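Local coordinates for protein FimX (Pseudomonas aeruginosa PAO1, PDB 3HV8), which carries an EAL domain, a variant of the alpha/beta (TIM) barrel, and has C2E bound in the pocket of that domain, at residues N90-L95 against K130-P135; S150-A155 against K185-Q190; G213-L218 against A237-A242. All coordinates share one frame; numbering follows the deposited sequence.

Contact 1: residues N90-L95 against K130-P135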
loop_
_atom_site.group_PDB
_atom_site.type_symbol
_atom_site.label_atom_id
_atom_site.label_comp_id
_atom_site.label_asym_id
_atom_site.label_seq_id
_atom_site.Cartn_x
_atom_site.Cartn_y
_atom_site.Cartn_z
ATOM N N ASN A 90 11.916 -4.475 7.875
ATOM C CA ASN A 90 11.448 -5.839 8.018
ATOM C C ASN A 90 10.830 -6.400 6.749
ATOM O O ASN A 90 10.953 -7.584 6.460
ATOM C CB ASN A 90 10.531 -5.957 9.224
ATOM C CG ASN A 90 11.311 -5.953 10.504
ATOM O OD1 ASN A 90 11.398 -4.933 11.207
ATOM N ND2 ASN A 90 11.966 -7.068 10.777
ATOM N N SER A 91 10.198 -5.539 5.970
ATOM C CA SER A 91 9.669 -5.975 4.686
ATOM C C SER A 91 10.814 -6.407 3.789
ATOM O O SER A 91 10.742 -7.467 3.149
ATOM C CB SER A 91 8.888 -4.843 4.028
ATOM O OG SER A 91 7.685 -4.631 4.746
ATOM N N ILE A 92 11.872 -5.599 3.746
ATOM C CA ILE A 92 13.055 -5.897 2.937
ATOM C C ILE A 92 13.638 -7.245 3.343
ATOM O O ILE A 92 13.996 -8.062 2.493
ATOM C CB ILE A 92 14.139 -4.800 3.106
ATOM C CG1 ILE A 92 13.743 -3.545 2.333
ATOM C CG2 ILE A 92 15.509 -5.329 2.653
ATOM C CD1 ILE A 92 14.564 -2.319 2.660
ATOM N N LYS A 93 13.714 -7.482 4.645
ATOM C CA LYS A 93 14.250 -8.735 5.170
ATOM C C LYS A 93 13.390 -9.956 4.821
ATOM O O LYS A 93 13.880 -10.900 4.198
ATOM C CB LYS A 93 14.429 -8.640 6.680
ATOM C CG LYS A 93 15.131 -9.840 7.292
ATOM C CD LYS A 93 15.397 -9.627 8.768
ATOM C CE LYS A 93 16.053 -10.856 9.379
ATOM N NZ LYS A 93 15.280 -12.091 9.073
ATOM N N LEU A 94 12.120 -9.937 5.231
ATOM C CA LEU A 94 11.199 -11.054 4.998
ATOM C C LEU A 94 11.085 -11.343 3.515
ATOM O O LEU A 94 10.887 -12.493 3.100
ATOM C CB LEU A 94 9.806 -10.752 5.562
ATOM C CG LEU A 94 9.566 -11.128 7.023
ATOM C CD1 LEU A 94 8.290 -10.476 7.533
ATOM C CD2 LEU A 94 9.505 -12.642 7.180
ATOM N N LEU A 95 11.197 -10.289 2.717
ATOM C CA LEU A 95 11.140 -10.422 1.276
ATOM C C LEU A 95 12.346 -11.229 0.843
ATOM O O LEU A 95 12.204 -12.291 0.242
ATOM C CB LEU A 95 11.137 -9.048 0.601
ATOM C CG LEU A 95 10.645 -8.937 -0.845
ATOM C CD1 LEU A 95 9.458 -9.857 -1.114
ATOM C CD2 LEU A 95 10.290 -7.494 -1.172
ATOM N N LYS A 130 20.632 -1.902 -0.677
ATOM C CA LYS A 130 21.950 -2.460 -0.997
ATOM C C LYS A 130 22.412 -3.487 0.039
ATOM O O LYS A 130 22.928 -4.544 -0.317
ATOM C CB LYS A 130 22.989 -1.348 -1.153
ATOM C CG LYS A 130 22.725 -0.402 -2.318
ATOM C CD LYS A 130 24.018 -0.065 -3.053
ATOM C CE LYS A 130 23.781 0.838 -4.261
ATOM N NZ LYS A 130 24.005 2.278 -3.945
ATOM N N ALA A 131 22.214 -3.179 1.316
ATOM C CA ALA A 131 22.621 -4.085 2.389
ATOM C C ALA A 131 21.962 -5.468 2.331
ATOM O O ALA A 131 22.550 -6.461 2.762
ATOM C CB ALA A 131 22.381 -3.435 3.750
ATOM N N ALA A 132 20.737 -5.532 1.817
ATOM C CA ALA A 132 20.023 -6.799 1.727
ATOM C C ALA A 132 20.198 -7.396 0.336
ATOM O O ALA A 132 19.785 -8.529 0.081
ATOM C CB ALA A 132 18.547 -6.601 2.035
ATOM N N ARG A 133 20.799 -6.621 -0.559
ATOM C CA ARG A 133 21.010 -7.094 -1.916
ATOM C C ARG A 133 19.646 -7.468 -2.479
ATOM O O ARG A 133 19.379 -8.626 -2.820
ATOM C CB ARG A 133 21.955 -8.294 -1.900
ATOM C CG ARG A 133 23.174 -8.066 -1.020
ATOM C CD ARG A 133 24.336 -7.510 -1.813
ATOM N NE ARG A 133 25.308 -8.562 -2.087
ATOM C CZ ARG A 133 26.084 -8.611 -3.165
ATOM N NH1 ARG A 133 25.999 -7.667 -4.094
ATOM N NH2 ARG A 133 26.939 -9.615 -3.314
ATOM N N LEU A 134 18.776 -6.464 -2.536
ATOM C CA LEU A 134 17.417 -6.644 -3.011
ATOM C C LEU A 134 17.348 -6.382 -4.508
ATOM O O LEU A 134 17.891 -5.392 -5.006
ATOM C CB LEU A 134 16.455 -5.714 -2.265
ATOM C CG LEU A 134 15.021 -6.226 -2.136
ATOM C CD1 LEU A 134 15.009 -7.440 -1.256
ATOM C CD2 LEU A 134 14.081 -5.166 -1.573
ATOM N N PRO A 135 16.685 -7.285 -5.236
ATOM C CA PRO A 135 16.472 -7.161 -6.680
ATOM C C PRO A 135 15.631 -5.939 -7.005
ATOM O O PRO A 135 14.864 -5.499 -6.147
ATOM C CB PRO A 135 15.684 -8.425 -7.020
ATOM C CG PRO A 135 16.006 -9.390 -5.925
ATOM C CD PRO A 135 16.167 -8.555 -4.701
#
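Ile92 and Leu95, about one turn apart on helix 80-96, face Ala132 and Leu134 where helix 121-132 runs out into a loop. The exit is a Schellman motif: Arg133 takes a positive phi (57°), and its N bonds back to Lys130 O at 3.0 Å. This turn puts Ala132, in the last turn, and Leu134, beyond it, on the same neighbour, both with CB directed at helix 80-96. No hydrogen bond crosses between the segments, so side-chain fit does the work. Ile92 has CG2 anti to its backbone N and CG1 beside it (chi1 -75°), which spreads its two branches over two partners. CG2 presses on Ala132 CB at 3.4 Å, tighter than usual for two methyls, whereas CG1 meets Leu134 CD2 at 4.2 Å. Leu134 is forked in turn: CD1 rests 3.9 Å from the backbone oxygen of Ile92, and CD2 also approaches Leu95 CD2, more loosely, at 4.5 Å. The contact is thus an apolar seam between helix 80-96 and the end of helix 121-132 with the loop that follows, packed on the outside of the sheet. Strand 139-144 lies beneath it, with Leu139 touching Ile92, Leu95 and Leu134, and Leu95 also reaches Thr105 and Leu107 of strand 105-110.

Contact 2: residues S150-A155 against K185-Q190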
loop_
_atom_site.group_PDB
_atom_site.type_symbol
_atom_site.label_atom_id
_atom_site.label_comp_id
_atom_site.label_asym_id
_atom_site.label_seq_id
_atom_site.Cartn_x
_atom_site.Cartn_y
_atom_site.Cartn_z
ATOM N N SER A 150 -2.023 16.466 -0.460
ATOM C CA SER A 150 -1.630 17.422 0.575
ATOM C C SER A 150 -0.167 17.810 0.497
ATOM O O SER A 150 0.211 18.929 0.857
ATOM C CB SER A 150 -1.853 16.816 1.967
ATOM O OG SER A 150 -3.220 16.596 2.252
ATOM N N TYR A 151 0.672 16.869 0.083
ATOM C CA TYR A 151 2.120 17.048 0.087
ATOM C C TYR A 151 2.652 16.780 -1.314
ATOM O O TYR A 151 3.565 15.978 -1.506
ATOM C CB TYR A 151 2.771 16.085 1.101
ATOM C CG TYR A 151 2.193 16.246 2.487
ATOM C CD1 TYR A 151 2.584 17.305 3.300
ATOM C CD2 TYR A 151 1.225 15.368 2.963
ATOM C CE1 TYR A 151 2.037 17.462 4.565
ATOM C CE2 TYR A 151 0.671 15.521 4.231
ATOM C CZ TYR A 151 1.080 16.579 5.016
ATOM O OH TYR A 151 0.506 16.742 6.259
ATOM N N LEU A 152 2.053 17.449 -2.291
ATOM C CA LEU A 152 2.309 17.133 -3.693
ATOM C C LEU A 152 3.775 17.294 -4.079
ATOM O O LEU A 152 4.350 16.415 -4.708
ATOM C CB LEU A 152 1.418 17.982 -4.584
ATOM C CG LEU A 152 1.460 17.639 -6.066
ATOM C CD1 LEU A 152 0.815 16.288 -6.312
ATOM C CD2 LEU A 152 0.754 18.726 -6.866
ATOM N N LYS A 153 4.395 18.406 -3.697
ATOM C CA LYS A 153 5.805 18.602 -4.033
ATOM C C LYS A 153 6.689 17.513 -3.428
ATOM O O LYS A 153 7.565 16.960 -4.098
ATOM C CB LYS A 153 6.281 20.000 -3.624
ATOM C CG LYS A 153 5.769 21.084 -4.566
ATOM C CD LYS A 153 6.392 22.448 -4.301
ATOM C CE LYS A 153 5.623 23.536 -5.049
ATOM N NZ LYS A 153 6.374 24.825 -5.130
ATOM N N GLN A 154 6.431 17.152 -2.172
ATOM C CA GLN A 154 7.219 16.108 -1.532
ATOM C C GLN A 154 6.970 14.725 -2.126
ATOM O O GLN A 154 7.890 13.922 -2.250
ATOM C CB GLN A 154 6.939 16.085 -0.037
ATOM C CG GLN A 154 7.287 17.390 0.622
ATOM C CD GLN A 154 6.072 18.279 0.843
ATOM O OE1 GLN A 154 5.231 18.474 -0.047
ATOM N NE2 GLN A 154 5.975 18.825 2.047
ATOM N N ALA A 155 5.726 14.467 -2.521
ATOM C CA ALA A 155 5.395 13.191 -3.135
ATOM C C ALA A 155 6.031 13.081 -4.526
ATOM O O ALA A 155 6.495 11.999 -4.932
ATOM C CB ALA A 155 3.875 13.019 -3.213
ATOM N N LYS A 185 -0.414 13.858 -12.840
ATOM C CA LYS A 185 0.429 14.679 -13.725
ATOM C C LYS A 185 1.792 14.979 -13.099
ATOM O O LYS A 185 2.724 15.444 -13.775
ATOM C CB LYS A 185 -0.264 16.001 -14.053
ATOM C CG LYS A 185 -1.612 15.892 -14.746
ATOM C CD LYS A 185 -2.356 17.220 -14.626
ATOM C CE LYS A 185 -3.679 17.212 -15.371
ATOM N NZ LYS A 185 -4.309 18.565 -15.364
ATOM N N HIS A 186 1.915 14.706 -11.804
ATOM C CA HIS A 186 3.059 15.187 -11.037
ATOM C C HIS A 186 3.899 14.078 -10.452
ATOM O O HIS A 186 5.055 14.299 -10.116
ATOM C CB HIS A 186 2.573 16.073 -9.892
ATOM C CG HIS A 186 1.787 17.259 -10.350
ATOM N ND1 HIS A 186 2.392 18.417 -10.789
ATOM C CD2 HIS A 186 0.455 17.470 -10.439
ATOM C CE1 HIS A 186 1.463 19.290 -11.131
ATOM N NE2 HIS A 186 0.279 18.739 -10.933
ATOM N N LEU A 187 3.315 12.889 -10.326
ATOM C CA LEU A 187 3.910 11.807 -9.555
ATOM C C LEU A 187 4.397 10.688 -10.457
ATOM O O LEU A 187 3.938 10.556 -11.592
ATOM C CB LEU A 187 2.893 11.263 -8.556
ATOM C CG LEU A 187 2.273 12.339 -7.659
ATOM C CD1 LEU A 187 1.171 11.774 -6.774
ATOM C CD2 LEU A 187 3.342 13.049 -6.817
ATOM N N THR A 188 5.323 9.884 -9.951
ATOM C CA THR A 188 5.860 8.734 -10.662
ATOM C C THR A 188 5.257 7.503 -9.989
ATOM O O THR A 188 5.725 7.047 -8.943
ATOM C CB THR A 188 7.388 8.709 -10.582
ATOM O OG1 THR A 188 7.895 9.979 -11.037
ATOM C CG2 THR A 188 7.977 7.610 -11.416
ATOM N N VAL A 189 4.164 7.007 -10.552
ATOM C CA VAL A 189 3.475 5.872 -9.958
ATOM C C VAL A 189 3.016 4.928 -11.055
ATOM O O VAL A 189 2.666 5.352 -12.162
ATOM C CB VAL A 189 2.279 6.304 -9.081
ATOM C CG1 VAL A 189 2.739 7.166 -7.905
ATOM C CG2 VAL A 189 1.249 7.041 -9.910
ATOM N N GLN A 190 3.034 3.642 -10.748
ATOM C CA GLN A 190 2.662 2.632 -11.725
ATOM C C GLN A 190 1.319 1.995 -11.387
ATOM O O GLN A 190 0.628 1.505 -12.286
ATOM C CB GLN A 190 3.736 1.553 -11.815
ATOM C CG GLN A 190 5.099 2.063 -12.309
ATOM C CD GLN A 190 5.926 2.654 -11.198
ATOM O OE1 GLN A 190 5.663 2.418 -10.021
ATOM N NE2 GLN A 190 6.927 3.444 -11.563
#
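Leu152 reaches His186 with both methyls, and Leu187 with one, because its CG stands anti to the backbone N (chi1 -173°). The leucine thereby swings its methyls out from the first turn of helix 152-164 toward the loop that precedes strand 191-194. In His186, CG instead lies anti to the carbonyl carbon, which brings the ring to the helix, and a chi2 of -82° turns its face to Leu152, the two side chains crossing at about a right angle. Leu152 CD2 stands over that face as a CH-pi contact, 3.9 Å from the centroid of the His186 ring and 15° off its normal, displaced toward the CD2 side of the ring. The other methyl, Leu152 CD1, packs against His186 CB at 4.0 Å and Leu187 CD2 at 4.1 Å.

Leu187 CD2 therefore serves two residues of the helix, since it also lies against the backbone carbon Ala155 C at 3.5 Å and the methyl Ala155 CB at 3.6 Å; farther in, its side chain touches Ile171 of strand 168-174. A polar link runs alongside through Thr159, whose hydroxyl bonds to both Ala155 O and Thr188 N and so ties the loop to the helix. Ala155 and Leu187 are buried, Leu152 and His186 only partly; with no hydrogen bond across, the join depends on apolar fit and on the imidazole face accepting a methyl.

Contact 3: residues G213-L218 against A237-A242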
loop_
_atom_site.group_PDB
_atom_site.type_symbol
_atom_site.label_atom_id
_atom_site.label_comp_id
_atom_site.label_asym_id
_atom_site.label_seq_id
_atom_site.Cartn_x
_atom_site.Cartn_y
_atom_site.Cartn_z
ATOM N N GLY A 213 -16.017 3.581 -15.497
ATOM C CA GLY A 213 -15.392 4.783 -16.034
ATOM C C GLY A 213 -14.065 5.124 -15.373
ATOM O O GLY A 213 -13.121 5.587 -16.017
ATOM N N LEU A 214 -13.996 4.895 -14.069
ATOM C CA LEU A 214 -12.787 5.175 -13.307
ATOM C C LEU A 214 -11.655 4.265 -13.771
ATOM O O LEU A 214 -10.546 4.730 -14.073
ATOM C CB LEU A 214 -13.076 4.959 -11.829
ATOM C CG LEU A 214 -11.974 5.282 -10.844
ATOM C CD1 LEU A 214 -11.582 6.740 -10.991
ATOM C CD2 LEU A 214 -12.459 5.003 -9.431
ATOM N N ILE A 215 -11.934 2.969 -13.816
ATOM C CA ILE A 215 -10.988 1.987 -14.326
ATOM C C ILE A 215 -10.555 2.324 -15.751
ATOM O O ILE A 215 -9.362 2.291 -16.066
ATOM C CB ILE A 215 -11.581 0.558 -14.223
ATOM C CG1 ILE A 215 -11.740 0.176 -12.746
ATOM C CG2 ILE A 215 -10.727 -0.444 -14.987
ATOM C CD1 ILE A 215 -12.514 -1.115 -12.507
ATOM N N ALA A 216 -11.510 2.688 -16.606
ATOM C CA ALA A 216 -11.173 2.965 -17.991
ATOM C C ALA A 216 -10.218 4.146 -18.112
ATOM O O ALA A 216 -9.272 4.119 -18.906
ATOM C CB ALA A 216 -12.432 3.219 -18.797
ATOM N N GLU A 217 -10.445 5.177 -17.305
ATOM C CA GLU A 217 -9.594 6.350 -17.373
ATOM C C GLU A 217 -8.188 6.099 -16.818
ATOM O O GLU A 217 -7.207 6.619 -17.350
ATOM C CB GLU A 217 -10.243 7.560 -16.701
ATOM C CG GLU A 217 -9.400 8.826 -16.866
ATOM C CD GLU A 217 -9.111 9.151 -18.326
ATOM O OE1 GLU A 217 -9.970 8.840 -19.180
ATOM O OE2 GLU A 217 -8.031 9.714 -18.625
ATOM N N LEU A 218 -8.090 5.292 -15.762
ATOM C CA LEU A 218 -6.777 4.882 -15.268
ATOM C C LEU A 218 -5.984 4.152 -16.349
ATOM O O LEU A 218 -4.795 4.407 -16.547
ATOM C CB LEU A 218 -6.926 3.975 -14.058
ATOM C CG LEU A 218 -7.358 4.695 -12.791
ATOM C CD1 LEU A 218 -7.764 3.683 -11.720
ATOM C CD2 LEU A 218 -6.237 5.613 -12.319
ATOM N N ALA A 237 -16.640 -10.760 -10.126
ATOM C CA ALA A 237 -17.010 -10.861 -11.538
ATOM C C ALA A 237 -17.222 -9.516 -12.228
ATOM O O ALA A 237 -16.837 -9.345 -13.389
ATOM C CB ALA A 237 -18.255 -11.736 -11.680
ATOM N N THR A 238 -17.828 -8.562 -11.521
ATOM C CA THR A 238 -18.041 -7.225 -12.056
ATOM C C THR A 238 -16.711 -6.546 -12.360
ATOM O O THR A 238 -16.548 -5.904 -13.399
ATOM C CB THR A 238 -18.834 -6.335 -11.075
ATOM O OG1 THR A 238 -20.134 -6.899 -10.859
ATOM C CG2 THR A 238 -18.980 -4.919 -11.621
ATOM N N LEU A 239 -15.764 -6.702 -11.438
ATOM C CA LEU A 239 -14.455 -6.075 -11.572
ATOM C C LEU A 239 -13.686 -6.698 -12.712
ATOM O O LEU A 239 -12.997 -6.020 -13.466
ATOM C CB LEU A 239 -13.658 -6.221 -10.280
ATOM C CG LEU A 239 -14.176 -5.318 -9.174
ATOM C CD1 LEU A 239 -13.576 -5.680 -7.815
ATOM C CD2 LEU A 239 -13.931 -3.858 -9.549
ATOM N N TRP A 240 -13.821 -8.011 -12.855
ATOM C CA TRP A 240 -13.161 -8.720 -13.937
ATOM C C TRP A 240 -13.692 -8.242 -15.293
ATOM O O TRP A 240 -12.919 -8.035 -16.234
ATOM C CB TRP A 240 -13.352 -10.234 -13.757
ATOM C CG TRP A 240 -12.304 -11.074 -14.428
ATOM C CD1 TRP A 240 -11.240 -11.685 -13.835
ATOM C CD2 TRP A 240 -12.232 -11.400 -15.820
ATOM N NE1 TRP A 240 -10.507 -12.374 -14.771
ATOM C CE2 TRP A 240 -11.093 -12.213 -15.999
ATOM C CE3 TRP A 240 -13.023 -11.094 -16.929
ATOM C CZ2 TRP A 240 -10.725 -12.717 -17.242
ATOM C CZ3 TRP A 240 -12.653 -11.591 -18.165
ATOM C CH2 TRP A 240 -11.514 -12.393 -18.312
ATOM N N GLN A 241 -15.005 -8.042 -15.391
ATOM C CA GLN A 241 -15.602 -7.552 -16.627
ATOM C C GLN A 241 -15.315 -6.074 -16.870
ATOM O O GLN A 241 -15.240 -5.630 -18.017
ATOM C CB GLN A 241 -17.103 -7.828 -16.629
ATOM C CG GLN A 241 -17.402 -9.303 -16.508
ATOM C CD GLN A 241 -16.905 -10.108 -17.702
ATOM O OE1 GLN A 241 -16.477 -11.255 -17.558
ATOM N NE2 GLN A 241 -16.972 -9.516 -18.886
ATOM N N ALA A 242 -15.138 -5.319 -15.786
ATOM C CA ALA A 242 -14.800 -3.900 -15.888
ATOM C C ALA A 242 -13.336 -3.692 -16.294
ATOM O O ALA A 242 -12.933 -2.582 -16.651
ATOM C CB ALA A 242 -15.114 -3.180 -14.585
#
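Ile215 of helix 205-220 packs against Leu239 and Ala242 of helix 233-242, joining two successive outer helices of the EAL-domain barrel. Each belongs to a beta-alpha-beta crossover: the first helix links parallel strands 191-194 and 224-227, the second links 224-227 and 246-247. The two units share strand 224-227, and their helices come side by side against it.

Apolar packing comes first. Ile215 points its CB at the other helix, and its CD1 meets both partners, lying 3.9 Å from Ala242 CB and 4.3 Å from Leu239 CD2. Ala242 also aims its CB across the interface, while the CB of Leu239 is not aimed at Ile215, and only the end of its side chain draws near. Both larger residues extend inward as well: Ile215 touches Ser225 and Leu239 touches Val227, both of the shared strand, and Leu239 further meets Leu211 of helix 205-220.

Hydrogen bonds run within the helices, none between the segments. The bond from Ala242 N to Thr238 O, at 2.8 Å, holds Ala242 in the helical turn that carries its methyl to the interface.

The third kind is a methyl resting on a backbone oxygen. With CG1 beside the backbone N (chi1 -66°), the other branch of Ile215 stands anti to that N, and its CG2 methyl lies 3.5 Å from Ala242 O.

The three contacts follow one another along the chain, each closing before the next opens, and all lie within one EAL domain. Contact 1 pairs helix 80-96 with the end of helix 121-132 and its exit loop; contact 2 sets helix 152-164 against the loop before strand 191-194; contact 3 joins helices 205-220 and 233-242. Contacts 1 and 3 fall on opposite sides of the chain's centre, their own centres 34 Å apart, whereas contact 2 is 25 Å from the first and 24 Å from the third. None touches another. Contact 1 rests on strands 105-110 and 139-144, contact 2 on 168-174 and contact 3 on 224-227, so each joins neighbouring parts of the layer outside one mixed sheet.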